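Local coordinates for Lmo0651 protein (Listeria monocytogenes serovar 1/2a, PDB 6EP3) that controls expression of the Agr system as a GntR-family transcription factor and mediates virulence, probably by binding specific regulatory DNA, at residues 86-98 with 140-153. Residues are numbered along the deposited sequence; the frame is centred on the assembly and turned at random.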
loop_
_atom_site.group_PDB
_atom_site.type_symbol
_atom_site.label_atom_id
_atom_site.label_comp_id
_atom_site.label_asym_id
_atom_site.label_seq_id
_atom_site.Cartn_x
_atom_site.Cartn_y
_atom_site.Cartn_z
ATOM N N THR B 86 -1.666 -8.576 6.955
ATOM C CA THR B 86 -1.573 -8.091 5.580
ATOM C C THR B 86 -0.451 -8.800 4.828
ATOM O O THR B 86 -0.644 -9.302 3.706
ATOM C CB THR B 86 -1.370 -6.575 5.569
ATOM O OG1 THR B 86 -2.498 -5.937 6.186
ATOM C CG2 THR B 86 -1.202 -6.065 4.144
ATOM N N ILE B 87 0.727 -8.871 5.453
ATOM C CA ILE B 87 1.865 -9.546 4.835
ATOM C C ILE B 87 1.508 -10.984 4.487
ATOM O O ILE B 87 1.823 -11.470 3.394
ATOM C CB ILE B 87 3.089 -9.475 5.764
ATOM C CG1 ILE B 87 3.563 -8.029 5.905
ATOM C CG2 ILE B 87 4.215 -10.361 5.249
ATOM C CD1 ILE B 87 4.576 -7.829 6.996
ATOM N N GLU B 88 0.814 -11.674 5.393
ATOM C CA GLU B 88 0.581 -13.101 5.217
ATOM C C GLU B 88 -0.476 -13.383 4.160
ATOM O O GLU B 88 -0.350 -14.355 3.405
ATOM C CB GLU B 88 0.173 -13.733 6.549
ATOM C CG GLU B 88 -0.153 -15.218 6.453
ATOM C CD GLU B 88 -0.607 -15.815 7.775
ATOM O OE1 GLU B 88 -0.694 -15.068 8.774
ATOM O OE2 GLU B 88 -0.870 -17.035 7.813
ATOM N N ILE B 89 -1.511 -12.545 4.062
ATOM C CA ILE B 89 -2.433 -12.709 2.943
ATOM C C ILE B 89 -1.693 -12.505 1.626
ATOM O O ILE B 89 -1.887 -13.266 0.666
ATOM C CB ILE B 89 -3.679 -11.808 3.086
ATOM C CG1 ILE B 89 -3.383 -10.337 2.827
ATOM C CG2 ILE B 89 -4.314 -11.990 4.458
ATOM C CD1 ILE B 89 -4.611 -9.473 2.892
ATOM N N PHE B 90 -0.806 -11.501 1.565
ATOM C CA PHE B 90 -0.027 -11.302 0.341
ATOM C C PHE B 90 0.842 -12.520 0.015
ATOM O O PHE B 90 0.894 -12.964 -1.140
ATOM C CB PHE B 90 0.834 -10.048 0.464
ATOM C CG PHE B 90 0.117 -8.789 0.083
ATOM C CD1 PHE B 90 -0.638 -8.732 -1.077
ATOM C CD2 PHE B 90 0.194 -7.663 0.882
ATOM C CE1 PHE B 90 -1.305 -7.575 -1.430
ATOM C CE2 PHE B 90 -0.468 -6.502 0.534
ATOM C CZ PHE B 90 -1.219 -6.458 -0.624
ATOM N N VAL B 91 1.525 -13.078 1.017
ATOM C CA VAL B 91 2.428 -14.209 0.775
ATOM C C VAL B 91 1.643 -15.430 0.307
ATOM O O VAL B 91 2.013 -16.101 -0.672
ATOM C CB VAL B 91 3.249 -14.527 2.039
ATOM C CG1 VAL B 91 4.074 -15.791 1.836
ATOM C CG2 VAL B 91 4.144 -13.361 2.417
ATOM N N ASP B 92 0.558 -15.751 1.016
ATOM C CA ASP B 92 -0.228 -16.926 0.666
ATOM C C ASP B 92 -0.832 -16.791 -0.724
ATOM O O ASP B 92 -0.810 -17.747 -1.509
ATOM C CB ASP B 92 -1.321 -17.158 1.710
ATOM C CG ASP B 92 -2.116 -18.419 1.442
ATOM O OD1 ASP B 92 -1.567 -19.522 1.653
ATOM O OD2 ASP B 92 -3.286 -18.309 1.016
ATOM N N ALA B 93 -1.372 -15.612 -1.055
ATOM C CA ALA B 93 -1.930 -15.423 -2.389
ATOM C C ALA B 93 -0.845 -15.486 -3.458
ATOM O O ALA B 93 -1.087 -15.985 -4.560
ATOM C CB ALA B 93 -2.689 -14.100 -2.467
ATOM N N ALA B 94 0.355 -14.989 -3.154
ATOM C CA ALA B 94 1.454 -15.093 -4.107
ATOM C C ALA B 94 1.758 -16.549 -4.420
ATOM O O ALA B 94 1.870 -16.939 -5.591
ATOM C CB ALA B 94 2.699 -14.395 -3.558
ATOM N N ILE B 95 1.891 -17.371 -3.377
ATOM C CA ILE B 95 2.208 -18.780 -3.598
ATOM C C ILE B 95 1.070 -19.472 -4.339
ATOM O O ILE B 95 1.299 -20.270 -5.257
ATOM C CB ILE B 95 2.543 -19.471 -2.263
ATOM C CG1 ILE B 95 3.754 -18.798 -1.619
ATOM C CG2 ILE B 95 2.865 -20.932 -2.480
ATOM C CD1 ILE B 95 4.906 -18.601 -2.579
ATOM N N ALA B 96 -0.175 -19.154 -3.978
ATOM C CA ALA B 96 -1.319 -19.768 -4.645
ATOM C C ALA B 96 -1.354 -19.407 -6.126
ATOM O O ALA B 96 -1.585 -20.267 -6.982
ATOM C CB ALA B 96 -2.617 -19.344 -3.953
ATOM N N LYS B 97 -1.138 -18.130 -6.446
ATOM C CA LYS B 97 -1.154 -17.706 -7.841
ATOM C C LYS B 97 -0.027 -18.356 -8.628
ATOM O O LYS B 97 -0.243 -18.854 -9.740
ATOM C CB LYS B 97 -1.062 -16.182 -7.927
ATOM C CG LYS B 97 -1.201 -15.632 -9.341
ATOM C CD LYS B 97 -0.926 -14.135 -9.383
ATOM C CE LYS B 97 -1.002 -13.592 -10.805
ATOM N NZ LYS B 97 -0.533 -12.181 -10.873
ATOM N N ALA B 98 1.185 -18.369 -8.065
ATOM C CA ALA B 98 2.309 -18.976 -8.771
ATOM C C ALA B 98 2.053 -20.452 -9.037
ATOM O O ALA B 98 2.300 -20.942 -10.146
ATOM C CB ALA B 98 3.599 -18.790 -7.972
ATOM N N LEU B 140 9.260 -14.226 -1.621
ATOM C CA LEU B 140 8.035 -15.020 -1.653
ATOM C C LEU B 140 6.896 -14.251 -2.316
ATOM O O LEU B 140 6.177 -14.790 -3.166
ATOM C CB LEU B 140 7.629 -15.417 -0.235
ATOM C CG LEU B 140 8.418 -16.550 0.409
ATOM C CD1 LEU B 140 7.836 -16.859 1.776
ATOM C CD2 LEU B 140 8.387 -17.777 -0.482
ATOM N N ILE B 141 6.742 -12.977 -1.957
ATOM C CA ILE B 141 5.638 -12.184 -2.500
ATOM C C ILE B 141 5.865 -11.874 -3.974
ATOM O O ILE B 141 4.924 -11.875 -4.777
ATOM C CB ILE B 141 5.445 -10.903 -1.673
ATOM C CG1 ILE B 141 5.046 -11.273 -0.249
ATOM C CG2 ILE B 141 4.392 -10.004 -2.313
ATOM C CD1 ILE B 141 4.728 -10.100 0.615
ATOM N N SER B 142 7.115 -11.609 -4.354
ATOM C CA SER B 142 7.444 -11.345 -5.745
ATOM C C SER B 142 7.156 -12.546 -6.620
ATOM O O SER B 142 7.001 -12.396 -7.836
ATOM C CB SER B 142 8.918 -10.965 -5.878
ATOM O OG SER B 142 9.722 -12.129 -5.995
ATOM N N PHE B 143 7.083 -13.737 -6.025
ATOM C CA PHE B 143 6.661 -14.892 -6.812
ATOM C C PHE B 143 5.306 -14.678 -7.487
ATOM O O PHE B 143 4.995 -15.374 -8.459
ATOM C CB PHE B 143 6.624 -16.149 -5.941
ATOM C CG PHE B 143 7.990 -16.672 -5.573
ATOM C CD1 PHE B 143 9.126 -16.176 -6.192
ATOM C CD2 PHE B 143 8.131 -17.662 -4.615
ATOM C CE1 PHE B 143 10.383 -16.657 -5.860
ATOM C CE2 PHE B 143 9.378 -18.146 -4.279
ATOM C CZ PHE B 143 10.509 -17.641 -4.903
ATOM N N ALA B 144 4.494 -13.730 -7.010
ATOM C CA ALA B 144 3.238 -13.417 -7.681
ATOM C C ALA B 144 3.421 -12.547 -8.917
ATOM O O ALA B 144 2.466 -12.391 -9.683
ATOM C CB ALA B 144 2.269 -12.716 -6.721
ATOM N N GLU B 145 4.612 -11.979 -9.125
ATOM C CA GLU B 145 4.852 -11.032 -10.214
ATOM C C GLU B 145 3.890 -9.849 -10.132
ATOM O O GLU B 145 3.174 -9.524 -11.078
ATOM C CB GLU B 145 4.803 -11.713 -11.585
ATOM C CG GLU B 145 5.991 -12.639 -11.823
ATOM C CD GLU B 145 5.615 -13.954 -12.464
ATOM O OE1 GLU B 145 5.258 -14.887 -11.719
ATOM O OE2 GLU B 145 5.685 -14.055 -13.708
ATOM N N ASN B 146 3.883 -9.205 -8.963
ATOM C CA ASN B 146 3.018 -8.059 -8.699
ATOM C C ASN B 146 3.851 -7.007 -7.975
ATOM O O ASN B 146 3.916 -6.965 -6.733
ATOM C CB ASN B 146 1.791 -8.465 -7.884
ATOM C CG ASN B 146 0.626 -7.535 -8.100
ATOM O OD1 ASN B 146 0.808 -6.331 -8.271
ATOM N ND2 ASN B 146 -0.583 -8.086 -8.090
ATOM N N PRO B 147 4.505 -6.129 -8.738
ATOM C CA PRO B 147 5.351 -5.100 -8.116
ATOM C C PRO B 147 4.581 -4.166 -7.203
ATOM O O PRO B 147 5.166 -3.632 -6.252
ATOM C CB PRO B 147 5.936 -4.354 -9.324
ATOM C CG PRO B 147 5.835 -5.330 -10.464
ATOM C CD PRO B 147 4.585 -6.111 -10.207
ATOM N N TYR B 148 3.292 -3.933 -7.471
ATOM C CA TYR B 148 2.491 -3.133 -6.549
ATOM C C TYR B 148 2.482 -3.766 -5.165
ATOM O O TYR B 148 2.669 -3.081 -4.150
ATOM C CB TYR B 148 1.063 -2.972 -7.076
ATOM C CG TYR B 148 0.981 -2.281 -8.416
ATOM C CD1 TYR B 148 0.691 -2.995 -9.572
ATOM C CD2 TYR B 148 1.181 -0.912 -8.522
ATOM C CE1 TYR B 148 0.614 -2.363 -10.800
ATOM C CE2 TYR B 148 1.110 -0.272 -9.744
ATOM C CZ TYR B 148 0.826 -1.003 -10.878
ATOM O OH TYR B 148 0.753 -0.370 -12.093
ATOM N N GLN B 149 2.278 -5.084 -5.109
ATOM C CA GLN B 149 2.273 -5.777 -3.829
ATOM C C GLN B 149 3.646 -5.734 -3.181
ATOM O O GLN B 149 3.757 -5.582 -1.955
ATOM C CB GLN B 149 1.810 -7.220 -4.012
ATOM C CG GLN B 149 0.419 -7.351 -4.622
ATOM C CD GLN B 149 0.001 -8.798 -4.799
ATOM O OE1 GLN B 149 0.825 -9.709 -4.697
ATOM N NE2 GLN B 149 -1.288 -9.020 -5.052
ATOM N N VAL B 150 4.706 -5.861 -3.987
ATOM C CA VAL B 150 6.052 -5.767 -3.423
ATOM C C VAL B 150 6.274 -4.400 -2.775
ATOM O O VAL B 150 6.788 -4.308 -1.654
ATOM C CB VAL B 150 7.113 -6.066 -4.499
ATOM C CG1 VAL B 150 8.515 -5.781 -3.959
ATOM C CG2 VAL B 150 6.999 -7.509 -4.969
ATOM N N ARG B 151 5.870 -3.324 -3.454
ATOM C CA ARG B 151 6.063 -1.981 -2.904
ATOM C C ARG B 151 5.227 -1.769 -1.646
ATOM O O ARG B 151 5.680 -1.130 -0.686
ATOM C CB ARG B 151 5.710 -0.920 -3.946
ATOM C CG ARG B 151 6.600 -0.899 -5.178
ATOM C CD ARG B 151 6.189 0.234 -6.114
ATOM N NE ARG B 151 5.356 -0.226 -7.223
ATOM C CZ ARG B 151 5.820 -0.720 -8.364
ATOM N NH1 ARG B 151 7.125 -0.824 -8.562
ATOM N NH2 ARG B 151 4.974 -1.109 -9.309
ATOM N N ILE B 152 3.996 -2.282 -1.641
ATOM C CA ILE B 152 3.149 -2.171 -0.453
ATOM C C ILE B 152 3.820 -2.840 0.740
ATOM O O ILE B 152 3.914 -2.267 1.836
ATOM C CB ILE B 152 1.762 -2.777 -0.733
ATOM C CG1 ILE B 152 0.950 -1.864 -1.654
ATOM C CG2 ILE B 152 1.019 -3.062 0.565
ATOM C CD1 ILE B 152 -0.211 -2.571 -2.325
ATOM N N VAL B 153 4.309 -4.065 0.542
ATOM C CA VAL B 153 4.922 -4.775 1.657
ATOM C C VAL B 153 6.247 -4.136 2.051
ATOM O O VAL B 153 6.631 -4.173 3.223
ATOM C CB VAL B 153 5.075 -6.264 1.312
ATOM C CG1 VAL B 153 5.671 -7.023 2.482
ATOM C CG2 VAL B 153 3.712 -6.832 0.955
HETATM O O HOH W 1 -0.012 -12.036 -3.791
HETATM O O HOH W 2 -1.343 -10.653 -8.481
#
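Phe90 is the knob of this packing, a knob-into-hole contact in which one aromatic side chain fills a hole formed by Gln149, Ile152 and Val153 of helix 147-163 and by Ile141 of helix 126-142. Its ring meets Val153 CG2 through CD2 at 3.6 Å and Ile152 CG2 through CE2, and CE1 lies 3.6 Å from Gln149 CG. The extended Gln149 side chain passes along the CD1-CE1 side, its amide plane turned 48° from the ring. The next residue, Val91, presses CG2 on Ile141 CG1 at 3.5 Å, while its CG1 branch, anti to the backbone N, reaches Leu140 CD1. At the tight centre, one turn beyond Phe90, the small Ala94 and Ala144 put their CB atoms 3.6 Å apart. Ile95 CD1 then touches the edge of the Phe143 ring. Polar closure comes from Lys97, whose fully stretched chain carries NZ to Ala144 O, 3.2 Å away and nearly in line with the carbonyl bond (163°). One water links NZ to Asn146 ND2, the N-cap residue of the next helix; another bridges the segments, donating to Phe90 O, which also accepts Ala94 N, and to Gln149 OE1. Gln149 NE2 bonds Thr86 of the second subunit and Lys97 NZ salt-bridges its Glu85, so both polar ends are shared with the dimer partner. Helix 77-101 thus packs against the turn joining helices 126-142 and 147-163 in the all-helical FCD domain; segments 86-98 and 147-153 run roughly antiparallel (153°). Helix 195-219 covers Ile87 and Val91, helix 107-123 backs Leu140 and Phe143, and the second subunit's Phe90 meets its counterpart here.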